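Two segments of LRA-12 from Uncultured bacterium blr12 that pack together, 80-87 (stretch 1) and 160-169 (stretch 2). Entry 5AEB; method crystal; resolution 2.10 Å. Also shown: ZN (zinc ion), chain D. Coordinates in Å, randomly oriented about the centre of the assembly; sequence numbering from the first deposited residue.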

ATOM      1  N   LEU A  80       7.018  -9.745   1.271  1.00 19.15           N
ATOM      2  CA  LEU A  80       6.486  -8.526   1.864  1.00 18.95           C
ATOM      3  C   LEU A  80       6.678  -7.377   0.878  1.00 18.64           C
ATOM      4  O   LEU A  80       7.792  -7.156   0.364  1.00 18.55           O
ATOM      5  CB  LEU A  80       7.240  -8.200   3.179  1.00 19.05           C
ATOM      6  CG  LEU A  80       7.252  -9.318   4.237  1.00 19.42           C
ATOM      7  CD1 LEU A  80       8.177  -8.963   5.388  1.00 19.57           C
ATOM      8  CD2 LEU A  80       5.837  -9.633   4.730  1.00 19.58           C
ATOM      9  N   LEU A  81       5.596  -6.649   0.630  1.00 18.53           N
ATOM     10  CA  LEU A  81       5.613  -5.456  -0.203  1.00 18.31           C
ATOM     11  C   LEU A  81       5.025  -4.245   0.537  1.00 18.27           C
ATOM     12  O   LEU A  81       4.298  -4.410   1.521  1.00 18.41           O
ATOM     13  CB  LEU A  81       4.821  -5.708  -1.486  1.00 18.31           C
ATOM     14  CG  LEU A  81       5.236  -6.914  -2.343  1.00 18.45           C
ATOM     15  CD1 LEU A  81       4.210  -7.170  -3.440  1.00 18.57           C
ATOM     16  CD2 LEU A  81       6.618  -6.671  -2.936  1.00 18.35           C
ATOM     17  N   THR A  82       5.326  -3.043   0.045  1.00 18.13           N
ATOM     18  CA  THR A  82       4.636  -1.851   0.504  1.00 18.17           C
ATOM     19  C   THR A  82       4.380  -0.903  -0.651  1.00 18.07           C
ATOM     20  O   THR A  82       5.154  -0.863  -1.598  1.00 17.97           O
ATOM     21  CB  THR A  82       5.382  -1.100   1.652  1.00 18.28           C
ATOM     22  OG1 THR A  82       4.597   0.030   2.121  1.00 18.40           O
ATOM     23  CG2 THR A  82       6.763  -0.568   1.174  1.00 18.20           C
ATOM     24  N   THR A  83       3.306  -0.125  -0.560  1.00 18.15           N
ATOM     25  CA  THR A  83       3.036   0.907  -1.559  1.00 18.13           C
ATOM     26  C   THR A  83       3.729   2.257  -1.274  1.00 18.21           C
ATOM     27  O   THR A  83       3.655   3.191  -2.105  1.00 18.25           O
ATOM     28  CB  THR A  83       1.532   1.128  -1.658  1.00 18.26           C
ATOM     29  OG1 THR A  83       1.026   1.380  -0.334  1.00 18.41           O
ATOM     30  CG2 THR A  83       0.861  -0.158  -2.234  1.00 18.25           C
ATOM     31  N   GLN A  84       4.421   2.364  -0.136  1.00 18.29           N
ATOM     32  CA  GLN A  84       4.621   3.671   0.447  1.00 18.52           C
ATOM     33  C   GLN A  84       5.469   3.568   1.707  1.00 18.67           C
ATOM     34  O   GLN A  84       5.011   2.960   2.679  1.00 18.75           O
ATOM     35  CB  GLN A  84       3.207   4.125   0.946  1.00 18.71           C
ATOM     36  CG  GLN A  84       2.873   5.515   0.669  1.00 18.93           C
ATOM     37  CD  GLN A  84       1.750   5.992   1.531  1.00 19.22           C
ATOM     38  OE1 GLN A  84       2.004   6.585   2.609  1.00 19.52           O
ATOM     39  NE2 GLN A  84       0.476   5.779   1.057  1.00 19.20           N
ATOM     40  N   ALA A  85       6.602   4.268   1.779  1.00 18.78           N
ATOM     41  CA  ALA A  85       7.397   4.184   3.012  1.00 19.01           C
ATOM     42  C   ALA A  85       7.032   5.241   4.069  1.00 19.61           C
ATOM     43  O   ALA A  85       7.797   6.175   4.334  1.00 20.25           O
ATOM     44  CB  ALA A  85       8.891   4.211   2.704  1.00 18.99           C
ATOM     45  N   HIS A  86       5.838   5.109   4.640  1.00 20.00           N
ATOM     46  CA  HIS A  86       5.405   5.944   5.741  1.00 20.34           C
ATOM     47  C   HIS A  86       5.033   5.044   6.864  1.00 20.16           C
ATOM     48  O   HIS A  86       4.606   3.926   6.632  1.00 19.82           O
ATOM     49  CB  HIS A  86       4.182   6.791   5.383  1.00 20.52           C
ATOM     50  CG  HIS A  86       4.501   8.071   4.648  1.00 20.99           C
ATOM     51  ND1 HIS A  86       3.578   8.730   3.906  1.00 20.88           N
ATOM     52  CD2 HIS A  86       5.683   8.805   4.551  1.00 21.15           C
ATOM     53  CE1 HIS A  86       4.160   9.819   3.355  1.00 21.16           C
ATOM     54  NE2 HIS A  86       5.439   9.873   3.773  1.00 21.36           N
ATOM     55  N   TYR A  87       5.127   5.573   8.084  1.00 20.77           N
ATOM     56  CA  TYR A  87       4.924   4.784   9.303  1.00 21.22           C
ATOM     57  C   TYR A  87       3.545   4.154   9.413  1.00 20.90           C
ATOM     58  O   TYR A  87       3.408   3.130  10.076  1.00 20.82           O
ATOM     59  CB  TYR A  87       5.215   5.615  10.566  1.00 22.25           C
ATOM     60  CG  TYR A  87       4.148   6.635  10.905  1.00 23.06           C
ATOM     61  CD1 TYR A  87       4.148   7.901  10.313  1.00 23.47           C
ATOM     62  CD2 TYR A  87       3.113   6.324  11.794  1.00 23.69           C
ATOM     63  CE1 TYR A  87       3.164   8.841  10.613  1.00 24.34           C
ATOM     64  CE2 TYR A  87       2.125   7.252  12.106  1.00 24.30           C
ATOM     65  CZ  TYR A  87       2.149   8.507  11.523  1.00 24.72           C
ATOM     66  OH  TYR A  87       1.147   9.434  11.834  1.00 25.90           O
TER
HETATM   67 ZN    ZN D1308       1.837   8.272   3.244  0.70  4.35          ZN
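Stretch 2 160-169: GHTKGSCSFL

The contact is a metal-centred loop-to-loop junction, pinned by one backbone hydrogen bond and continued at its far end by a small apolar cluster around Phe168. Stretch 1 leaves a strand at Leu81 and runs as loop; stretch 2 begins as loop, folds through a type I turn from Thr162 to Ser165, and enters a strand at Cys166. The two run in opposite directions: Thr83 lies nearest Cys166 (CA to CA, 4.9 Å) and Gln84 nearest Ser165 (CA to CA, 4.5 Å), so the strand end of one meets the strand end of the other, and loop meets loop.

Where the backbones come alongside, Cys166 N donates a hydrogen bond to Thr83 O at 2.9 Å, while Ser165 CA approaches the same oxygen at 3.2 Å. Thr82 O also lies 3.3 Å from Cys166 SG.

Zinc organises the loop end. Gln84 OE1 (1.8 Å from ZN), His86 ND1 (1.9 Å from ZN) and His161 NE2 (1.8 Å from ZN) bind it together with a water, two ligands from stretch 1 and one from stretch 2. Shared coordination accounts for the short spacing of His86 ND1 and His161 NE2, 3.0 Å, which is no hydrogen bond. The two imidazole planes meet obliquely, at 66°. Beside them, Thr162 CG2 sits over one face of the His86 ring, 3.7 Å from its centroid, giving the ligand a methyl backing; Thr162 N in turn donates to Ser165 OG at 2.9 Å, bracing the turn.

At the strand end, Leu81 and Phe168 both point toward the opposing stretch. Leu81 CD1 lies over the Phe168 ring, 4.1 Å from its centroid, and Thr83 CG2 meets the ring edge at Phe168 CE2, 3.9 Å away. The pattern runs lengthwise: metal ligands at the loop end, a backbone hydrogen bond between, leucine over an aromatic face at the strand end.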

ATOM      1  N   GLY A 160       5.914  10.524  -5.548  1.00 20.14           N
ATOM      2  CA  GLY A 160       5.413  11.857  -5.219  1.00 20.37           C
ATOM      3  C   GLY A 160       4.995  11.854  -3.781  1.00 20.34           C
ATOM      4  O   GLY A 160       5.571  12.580  -2.982  1.00 20.80           O
ATOM      5  N   HIS A 161       3.986  11.034  -3.457  1.00 19.94           N
ATOM      6  CA  HIS A 161       3.602  10.802  -2.052  1.00 20.07           C
ATOM      7  C   HIS A 161       4.846  10.462  -1.259  1.00 20.38           C
ATOM      8  O   HIS A 161       5.077  11.046  -0.181  1.00 20.91           O
ATOM      9  CB  HIS A 161       2.560   9.710  -1.893  1.00 19.71           C
ATOM     10  CG  HIS A 161       2.030   9.568  -0.460  1.00 20.07           C
ATOM     11  ND1 HIS A 161       1.059  10.348   0.034  1.00 20.46           N
ATOM     12  CD2 HIS A 161       2.401   8.705   0.578  1.00 20.28           C
ATOM     13  CE1 HIS A 161       0.812  10.020   1.310  1.00 20.93           C
ATOM     14  NE2 HIS A 161       1.630   8.999   1.645  1.00 20.82           N
ATOM     15  N   THR A 162       5.635   9.510  -1.775  1.00 20.21           N
ATOM     16  CA  THR A 162       6.986   9.282  -1.305  1.00 20.68           C
ATOM     17  C   THR A 162       7.867   9.228  -2.549  1.00 20.74           C
ATOM     18  O   THR A 162       7.362   9.159  -3.685  1.00 20.38           O
ATOM     19  CB  THR A 162       7.159   8.028  -0.384  1.00 20.76           C
ATOM     20  OG1 THR A 162       6.886   6.815  -1.112  1.00 20.26           O
ATOM     21  CG2 THR A 162       6.269   8.102   0.799  1.00 20.91           C
ATOM     22  N   LYS A 163       9.178   9.296  -2.356  1.00 21.38           N
ATOM     23  CA  LYS A 163      10.085   9.215  -3.505  1.00 21.70           C
ATOM     24  C   LYS A 163       9.963   7.839  -4.212  1.00 21.34           C
ATOM     25  O   LYS A 163      10.278   7.734  -5.387  1.00 21.68           O
ATOM     26  CB  LYS A 163      11.526   9.475  -3.079  1.00 22.98           C
ATOM     27  CG  LYS A 163      11.730  10.820  -2.403  1.00 24.17           C
ATOM     28  CD  LYS A 163      13.213  11.082  -2.158  1.00 25.78           C
ATOM     29  CE  LYS A 163      13.394  12.303  -1.253  1.00 26.91           C
ATOM     30  NZ  LYS A 163      14.563  13.113  -1.706  1.00 28.47           N
ATOM     31  N   GLY A 164       9.547   6.801  -3.478  1.00 21.01           N
ATOM     32  CA  GLY A 164       9.388   5.472  -4.055  1.00 20.73           C
ATOM     33  C   GLY A 164       7.978   4.906  -3.937  1.00 19.99           C
ATOM     34  O   GLY A 164       7.795   3.694  -3.982  1.00 19.82           O
ATOM     35  N   SER A 165       6.969   5.743  -3.756  1.00 19.67           N
ATOM     36  CA  SER A 165       5.632   5.170  -3.647  1.00 19.16           C
ATOM     37  C   SER A 165       5.252   4.489  -4.977  1.00 18.89           C
ATOM     38  O   SER A 165       5.740   4.865  -6.069  1.00 19.08           O
ATOM     39  CB  SER A 165       4.576   6.165  -3.130  1.00 19.08           C
ATOM     40  OG  SER A 165       4.733   7.464  -3.665  1.00 19.24           O
ATOM     41  N   CYS A 166       4.399   3.473  -4.874  1.00 18.60           N
ATOM     42  CA  CYS A 166       4.191   2.564  -6.001  1.00 18.50           C
ATOM     43  C   CYS A 166       2.865   1.838  -5.888  1.00 18.21           C
ATOM     44  O   CYS A 166       2.261   1.767  -4.820  1.00 18.16           O
ATOM     45  CB  CYS A 166       5.344   1.536  -6.065  1.00 18.80           C
ATOM     46  SG  CYS A 166       5.448   0.542  -4.553  1.00 18.87           S
ATOM     47  N   SER A 167       2.419   1.296  -7.010  1.00 18.19           N
ATOM     48  CA  SER A 167       1.210   0.505  -7.050  1.00 18.06           C
ATOM     49  C   SER A 167       1.602  -0.889  -7.596  1.00 18.19           C
ATOM     50  O   SER A 167       2.699  -1.056  -8.159  1.00 18.43           O
ATOM     51  CB  SER A 167       0.214   1.194  -7.983  1.00 18.12           C
ATOM     52  OG  SER A 167      -0.173   2.462  -7.462  1.00 18.11           O
ATOM     53  N   PHE A 168       0.704  -1.848  -7.439  1.00 18.17           N
ATOM     54  CA  PHE A 168       0.871  -3.182  -7.961  1.00 18.36           C
ATOM     55  C   PHE A 168      -0.342  -3.556  -8.796  1.00 18.48           C
ATOM     56  O   PHE A 168      -1.485  -3.383  -8.388  1.00 18.44           O
ATOM     57  CB  PHE A 168       1.105  -4.231  -6.858  1.00 18.43           C
ATOM     58  CG  PHE A 168       2.247  -3.899  -5.957  1.00 18.49           C
ATOM     59  CD1 PHE A 168       3.539  -4.266  -6.296  1.00 18.80           C
ATOM     60  CD2 PHE A 168       2.034  -3.168  -4.796  1.00 18.41           C
ATOM     61  CE1 PHE A 168       4.614  -3.928  -5.469  1.00 19.02           C
ATOM     62  CE2 PHE A 168       3.082  -2.835  -3.969  1.00 18.61           C
ATOM     63  CZ  PHE A 168       4.381  -3.199  -4.318  1.00 18.91           C
ATOM     64  N   LEU A 169      -0.051  -4.051  -9.983  1.00 18.80           N
ATOM     65  CA  LEU A 169      -1.034  -4.503 -10.940  1.00 19.11           C
ATOM     66  C   LEU A 169      -0.843  -6.017 -11.134  1.00 19.42           C
ATOM     67  O   LEU A 169       0.285  -6.491 -11.413  1.00 19.65           O
ATOM     68  CB  LEU A 169      -0.790  -3.766 -12.259  1.00 19.47           C
ATOM     69  CG  LEU A 169      -1.716  -3.909 -13.465  1.00 20.02           C
ATOM     70  CD1 LEU A 169      -3.078  -3.317 -13.104  1.00 19.92           C
ATOM     71  CD2 LEU A 169      -1.039  -3.123 -14.618  1.00 20.50           C
TER
HETATM   72  O   HOH W   1       0.519   7.691   4.447  1.00  2.00           O